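Local coordinates for Low density lipoprotein receptor adapter protein 1 (PDB 3SO6), which links the LDL receptor to the clathrin endocytic machinery, binding the receptor's NPXY internalization motif through its phosphotyrosine-binding (PTB) domain, at residues 19-33 / 75-88. Residues are numbered along the deposited sequence; the frame is centred on the assembly and turned at random.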
loop_
_atom_site.group_PDB
_atom_site.type_symbol
_atom_site.label_atom_id
_atom_site.label_comp_id
_atom_site.label_asym_id
_atom_site.label_seq_id
_atom_site.Cartn_x
_atom_site.Cartn_y
_atom_site.Cartn_z
ATOM N N PRO A 19 -1.555 4.732 -12.736
ATOM C CA PRO A 19 -0.847 4.369 -11.481
ATOM C C PRO A 19 -0.869 5.418 -10.342
ATOM O O PRO A 19 -0.578 5.090 -9.179
ATOM C CB PRO A 19 0.577 4.148 -11.973
ATOM C CG PRO A 19 0.671 4.991 -13.287
ATOM C CD PRO A 19 -0.656 4.873 -13.900
ATOM N N LYS A 20 -1.131 6.670 -10.656
ATOM C CA LYS A 20 -0.857 7.679 -9.628
ATOM C C LYS A 20 -1.859 8.716 -9.660
ATOM O O LYS A 20 -2.204 9.213 -10.741
ATOM C CB LYS A 20 0.496 8.411 -9.836
ATOM C CG LYS A 20 1.735 7.481 -9.876
ATOM C CD LYS A 20 3.043 8.226 -10.102
ATOM C CE LYS A 20 4.108 7.223 -10.414
ATOM N NZ LYS A 20 4.808 6.611 -9.240
ATOM N N GLY A 21 -2.299 9.148 -8.484
ATOM C CA GLY A 21 -3.166 10.273 -8.375
ATOM C C GLY A 21 -4.279 10.044 -7.388
ATOM O O GLY A 21 -4.936 8.994 -7.296
ATOM N N GLU A 22 -4.591 11.145 -6.729
ATOM C CA GLU A 22 -5.580 11.070 -5.688
ATOM C C GLU A 22 -7.008 10.833 -6.229
ATOM O O GLU A 22 -7.911 10.302 -5.535
ATOM C CB GLU A 22 -5.609 12.283 -4.768
ATOM C CG GLU A 22 -6.486 12.177 -3.519
ATOM C CD GLU A 22 -6.506 13.465 -2.694
ATOM O OE1 GLU A 22 -5.968 14.537 -3.141
ATOM O OE2 GLU A 22 -7.113 13.448 -1.604
ATOM N N GLU A 23 -7.217 11.277 -7.494
ATOM C CA GLU A 23 -8.546 11.049 -8.065
ATOM C C GLU A 23 -8.830 9.548 -8.208
ATOM O O GLU A 23 -9.982 9.060 -8.040
ATOM C CB GLU A 23 -8.716 11.803 -9.384
ATOM C CG GLU A 23 -8.075 11.217 -10.627
ATOM C CD GLU A 23 -6.552 11.247 -10.727
ATOM O OE1 GLU A 23 -5.821 11.600 -9.780
ATOM O OE2 GLU A 23 -6.034 10.903 -11.796
ATOM N N LEU A 24 -7.776 8.814 -8.494
ATOM C CA LEU A 24 -7.852 7.388 -8.688
ATOM C C LEU A 24 -8.026 6.702 -7.364
ATOM O O LEU A 24 -8.873 5.795 -7.226
ATOM C CB LEU A 24 -6.525 6.833 -9.356
ATOM C CG LEU A 24 -6.300 7.255 -10.780
ATOM C CD1 LEU A 24 -4.830 7.603 -11.101
ATOM C CD2 LEU A 24 -6.882 6.229 -11.725
ATOM N N SER A 25 -7.164 7.057 -6.404
ATOM C CA SER A 25 -7.212 6.365 -5.125
ATOM C C SER A 25 -8.503 6.664 -4.383
ATOM O O SER A 25 -9.019 5.776 -3.707
ATOM C CB SER A 25 -5.982 6.670 -4.268
ATOM O OG SER A 25 -5.871 8.020 -3.929
ATOM N N ALA A 26 -8.961 7.915 -4.443
ATOM C CA ALA A 26 -10.196 8.249 -3.733
ATOM C C ALA A 26 -11.331 7.383 -4.240
ATOM O O ALA A 26 -12.124 6.875 -3.457
ATOM C CB ALA A 26 -10.539 9.725 -3.858
ATOM N N ALA A 27 -11.464 7.246 -5.577
ATOM C CA ALA A 27 -12.578 6.458 -6.115
ATOM C C ALA A 27 -12.412 5.007 -5.814
ATOM O O ALA A 27 -13.380 4.290 -5.523
ATOM C CB ALA A 27 -12.732 6.707 -7.609
ATOM N N ALA A 28 -11.170 4.517 -5.803
ATOM C CA ALA A 28 -10.904 3.094 -5.556
ATOM C C ALA A 28 -11.304 2.787 -4.101
ATOM O O ALA A 28 -11.898 1.751 -3.844
ATOM C CB ALA A 28 -9.451 2.736 -5.755
ATOM N N VAL A 29 -10.849 3.627 -3.187
ATOM C CA VAL A 29 -11.118 3.392 -1.779
ATOM C C VAL A 29 -12.641 3.443 -1.588
ATOM O O VAL A 29 -13.179 2.628 -0.824
ATOM C CB VAL A 29 -10.392 4.419 -0.849
ATOM C CG1 VAL A 29 -10.997 4.404 0.616
ATOM C CG2 VAL A 29 -8.897 4.129 -0.831
ATOM N N LYS A 30 -13.367 4.368 -2.246
ATOM C CA LYS A 30 -14.808 4.400 -2.085
ATOM C C LYS A 30 -15.417 3.043 -2.476
ATOM O O LYS A 30 -16.301 2.513 -1.783
ATOM C CB LYS A 30 -15.392 5.591 -2.940
ATOM C CG LYS A 30 -16.903 5.665 -3.025
ATOM C CD LYS A 30 -17.427 6.748 -4.053
ATOM C CE LYS A 30 -18.866 7.261 -3.761
ATOM N NZ LYS A 30 -18.871 8.080 -2.446
ATOM N N ARG A 31 -14.961 2.468 -3.597
ATOM C CA ARG A 31 -15.504 1.227 -4.076
ATOM C C ARG A 31 -15.179 0.103 -3.124
ATOM O O ARG A 31 -16.069 -0.746 -2.830
ATOM C CB ARG A 31 -14.810 0.844 -5.434
ATOM C CG ARG A 31 -15.217 1.578 -6.678
ATOM C CD ARG A 31 -14.787 0.889 -7.965
ATOM N NE ARG A 31 -13.336 0.917 -8.222
ATOM C CZ ARG A 31 -12.641 1.973 -8.706
ATOM N NH1 ARG A 31 -13.184 3.169 -8.809
ATOM N NH2 ARG A 31 -11.366 1.854 -9.032
ATOM N N ILE A 32 -13.904 0.025 -2.686
ATOM C CA ILE A 32 -13.503 -1.095 -1.853
ATOM C C ILE A 32 -14.261 -1.011 -0.524
ATOM O O ILE A 32 -14.701 -2.043 -0.018
ATOM C CB ILE A 32 -11.957 -0.986 -1.605
ATOM C CG1 ILE A 32 -11.166 -1.240 -2.896
ATOM C CG2 ILE A 32 -11.546 -1.955 -0.513
ATOM C CD1 ILE A 32 -9.698 -0.795 -2.763
ATOM N N VAL A 33 -14.345 0.150 0.073
ATOM C CA VAL A 33 -15.067 0.271 1.362
ATOM C C VAL A 33 -16.548 -0.140 1.216
ATOM O O VAL A 33 -17.071 -0.848 2.051
ATOM C CB VAL A 33 -14.955 1.734 1.929
ATOM C CG1 VAL A 33 -15.904 1.943 3.012
ATOM C CG2 VAL A 33 -13.525 2.011 2.385
ATOM N N SER A 75 3.220 2.281 -7.041
ATOM C CA SER A 75 3.283 3.601 -7.647
ATOM C C SER A 75 2.907 4.696 -6.736
ATOM O O SER A 75 3.347 5.837 -6.940
ATOM C CB SER A 75 2.374 3.650 -8.887
ATOM O OG SER A 75 1.116 3.139 -8.539
ATOM N N TYR A 76 2.078 4.423 -5.717
ATOM C CA TYR A 76 1.367 5.528 -5.016
ATOM C C TYR A 76 0.871 4.993 -3.679
ATOM O O TYR A 76 0.486 3.811 -3.600
ATOM C CB TYR A 76 0.176 5.941 -5.920
ATOM C CG TYR A 76 -0.496 7.272 -5.551
ATOM C CD1 TYR A 76 0.089 8.496 -5.822
ATOM C CD2 TYR A 76 -1.781 7.285 -4.940
ATOM C CE1 TYR A 76 -0.558 9.676 -5.511
ATOM C CE2 TYR A 76 -2.396 8.469 -4.594
ATOM C CZ TYR A 76 -1.792 9.656 -4.875
ATOM O OH TYR A 76 -2.419 10.822 -4.506
ATOM N N CYS A 77 0.778 5.854 -2.669
ATOM C CA CYS A 77 0.089 5.489 -1.486
ATOM C C CYS A 77 -0.669 6.678 -0.912
ATOM O O CYS A 77 -0.364 7.816 -1.242
ATOM C CB CYS A 77 0.987 4.855 -0.428
ATOM S SG CYS A 77 2.179 5.977 0.315
ATOM N N THR A 78 -1.628 6.367 -0.044
ATOM C CA THR A 78 -2.555 7.390 0.458
ATOM C C THR A 78 -3.104 7.086 1.849
ATOM O O THR A 78 -3.418 5.935 2.121
ATOM C CB THR A 78 -3.733 7.564 -0.556
ATOM O OG1 THR A 78 -4.641 8.550 -0.100
ATOM C CG2 THR A 78 -4.562 6.254 -0.753
ATOM N N ALA A 79 -3.253 8.133 2.659
ATOM C CA ALA A 79 -4.162 8.116 3.751
ATOM C C ALA A 79 -5.409 8.834 3.177
ATOM O O ALA A 79 -5.342 10.049 2.878
ATOM C CB ALA A 79 -3.585 8.841 4.932
ATOM N N ASP A 80 -6.494 8.107 2.962
ATOM C CA ASP A 80 -7.655 8.678 2.184
ATOM C C ASP A 80 -8.302 9.875 2.884
ATOM O O ASP A 80 -8.358 9.934 4.117
ATOM C CB ASP A 80 -8.677 7.527 1.969
ATOM C CG ASP A 80 -9.711 7.872 0.947
ATOM O OD1 ASP A 80 -9.347 8.068 -0.212
ATOM O OD2 ASP A 80 -10.913 7.936 1.298
ATOM N N LYS A 81 -8.759 10.852 2.086
ATOM C CA LYS A 81 -9.441 12.025 2.684
ATOM C C LYS A 81 -10.816 11.688 3.220
ATOM O O LYS A 81 -11.130 11.993 4.377
ATOM C CB LYS A 81 -9.602 13.102 1.617
ATOM C CG LYS A 81 -10.218 14.410 2.146
ATOM C CD LYS A 81 -10.393 15.414 0.991
ATOM C CE LYS A 81 -11.185 16.626 1.473
ATOM N NZ LYS A 81 -11.500 17.531 0.292
ATOM N N MET A 82 -11.691 11.116 2.387
ATOM C CA MET A 82 -13.058 10.850 2.822
ATOM C C MET A 82 -13.073 9.767 3.899
ATOM O O MET A 82 -13.718 9.918 4.950
ATOM C CB MET A 82 -13.902 10.409 1.621
ATOM C CG MET A 82 -15.259 9.861 2.007
ATOM S SD MET A 82 -16.459 9.964 0.697
ATOM C CE MET A 82 -16.700 11.718 0.767
ATOM N N HIS A 83 -12.424 8.646 3.626
ATOM C CA HIS A 83 -12.483 7.465 4.528
ATOM C C HIS A 83 -11.172 7.516 5.289
ATOM O O HIS A 83 -10.179 6.857 4.914
ATOM C CB HIS A 83 -12.637 6.190 3.706
ATOM C CG HIS A 83 -13.944 6.124 2.996
ATOM N ND1 HIS A 83 -15.135 5.825 3.658
ATOM C CD2 HIS A 83 -14.276 6.326 1.691
ATOM C CE1 HIS A 83 -16.138 5.855 2.784
ATOM N NE2 HIS A 83 -15.652 6.217 1.605
ATOM N N ASP A 84 -11.110 8.407 6.280
ATOM C CA ASP A 84 -9.816 8.815 6.847
ATOM C C ASP A 84 -9.151 7.794 7.752
ATOM O O ASP A 84 -7.982 8.006 8.150
ATOM C CB ASP A 84 -9.891 10.199 7.449
ATOM C CG ASP A 84 -10.707 10.258 8.747
ATOM O OD1 ASP A 84 -11.208 9.228 9.254
ATOM O OD2 ASP A 84 -10.797 11.356 9.291
ATOM N N LYS A 85 -9.811 6.648 8.012
ATOM C CA LYS A 85 -9.085 5.544 8.701
ATOM C C LYS A 85 -8.447 4.613 7.695
ATOM O O LYS A 85 -7.869 3.576 8.104
ATOM C CB LYS A 85 -10.011 4.742 9.616
ATOM C CG LYS A 85 -10.574 5.619 10.728
ATOM C CD LYS A 85 -11.720 4.878 11.481
ATOM C CE LYS A 85 -12.530 5.779 12.401
ATOM N NZ LYS A 85 -13.566 4.916 13.086
ATOM N N VAL A 86 -8.508 4.934 6.392
ATOM C CA VAL A 86 -8.006 3.943 5.365
ATOM C C VAL A 86 -6.654 4.369 4.816
ATOM O O VAL A 86 -6.489 5.529 4.435
ATOM C CB VAL A 86 -9.042 3.791 4.216
ATOM C CG1 VAL A 86 -8.514 2.903 3.094
ATOM C CG2 VAL A 86 -10.397 3.277 4.798
ATOM N N PHE A 87 -5.749 3.402 4.855
ATOM C CA PHE A 87 -4.496 3.502 4.114
ATOM C C PHE A 87 -4.630 2.635 2.844
ATOM O O PHE A 87 -5.164 1.501 2.934
ATOM C CB PHE A 87 -3.378 2.950 4.995
ATOM C CG PHE A 87 -2.141 2.618 4.168
ATOM C CD1 PHE A 87 -1.318 3.638 3.651
ATOM C CD2 PHE A 87 -1.822 1.285 3.860
ATOM C CE1 PHE A 87 -0.220 3.340 2.840
ATOM C CE2 PHE A 87 -0.778 1.011 2.984
ATOM C CZ PHE A 87 0.034 2.011 2.499
ATOM N N ALA A 88 -4.136 3.122 1.713
ATOM C CA ALA A 88 -4.175 2.290 0.514
ATOM C C ALA A 88 -2.902 2.509 -0.287
ATOM O O ALA A 88 -2.248 3.593 -0.250
ATOM C CB ALA A 88 -5.448 2.560 -0.343
HETATM O O HOH W 1 -8.223 11.093 -0.855
HETATM O O HOH W 2 -7.085 8.609 -1.529
HETATM O O HOH W 3 -12.541 8.051 -0.936
HETATM O O HOH W 4 -17.852 6.698 -0.077
#
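G21 N sits over the centre of the Y76 ring, 3.4 Å above its plane; K20 C lies higher, toward the rim, and G21 CA makes a CH-pi contact to the same face. This is the PTB fold: strand 75-79, the sheet edge that pairs antiparallel with the bound receptor peptide, faces helix 22-33 and the turn leading into it. K20 runs alongside S75 and, bent at chi4 (-86°), places NZ 2.8 Å from S75 O, in the carbonyl plane on a lone pair; NZ also makes a weak hydrogen bond to the receptor backbone. S75 OG returns a hydrogen bond to P19 O. With an alanine at K20, S75 O would probably lose its lysine partner, and the receptor backbone that weak bond. V29 and D80 approach from opposite directions, V29 CG1 3.6 Å from D80 OD2; V29 CG1 also meets V86 CG1, and CG2 meets A88 CB, each at 3.8 Å. D80 OD2 accepts from H83 N in an Asx motif, while waters tie the carboxylate to E22, S25, T78 and A26 O; E22 OE2 and T78 OG1 also hydrogen-bond polar receptor side chains. V33 CG1 sits over one face of the H83 ring, 4.2 Å from its centroid, and a water in the ring plane joins H83 NE2 to K30 NZ.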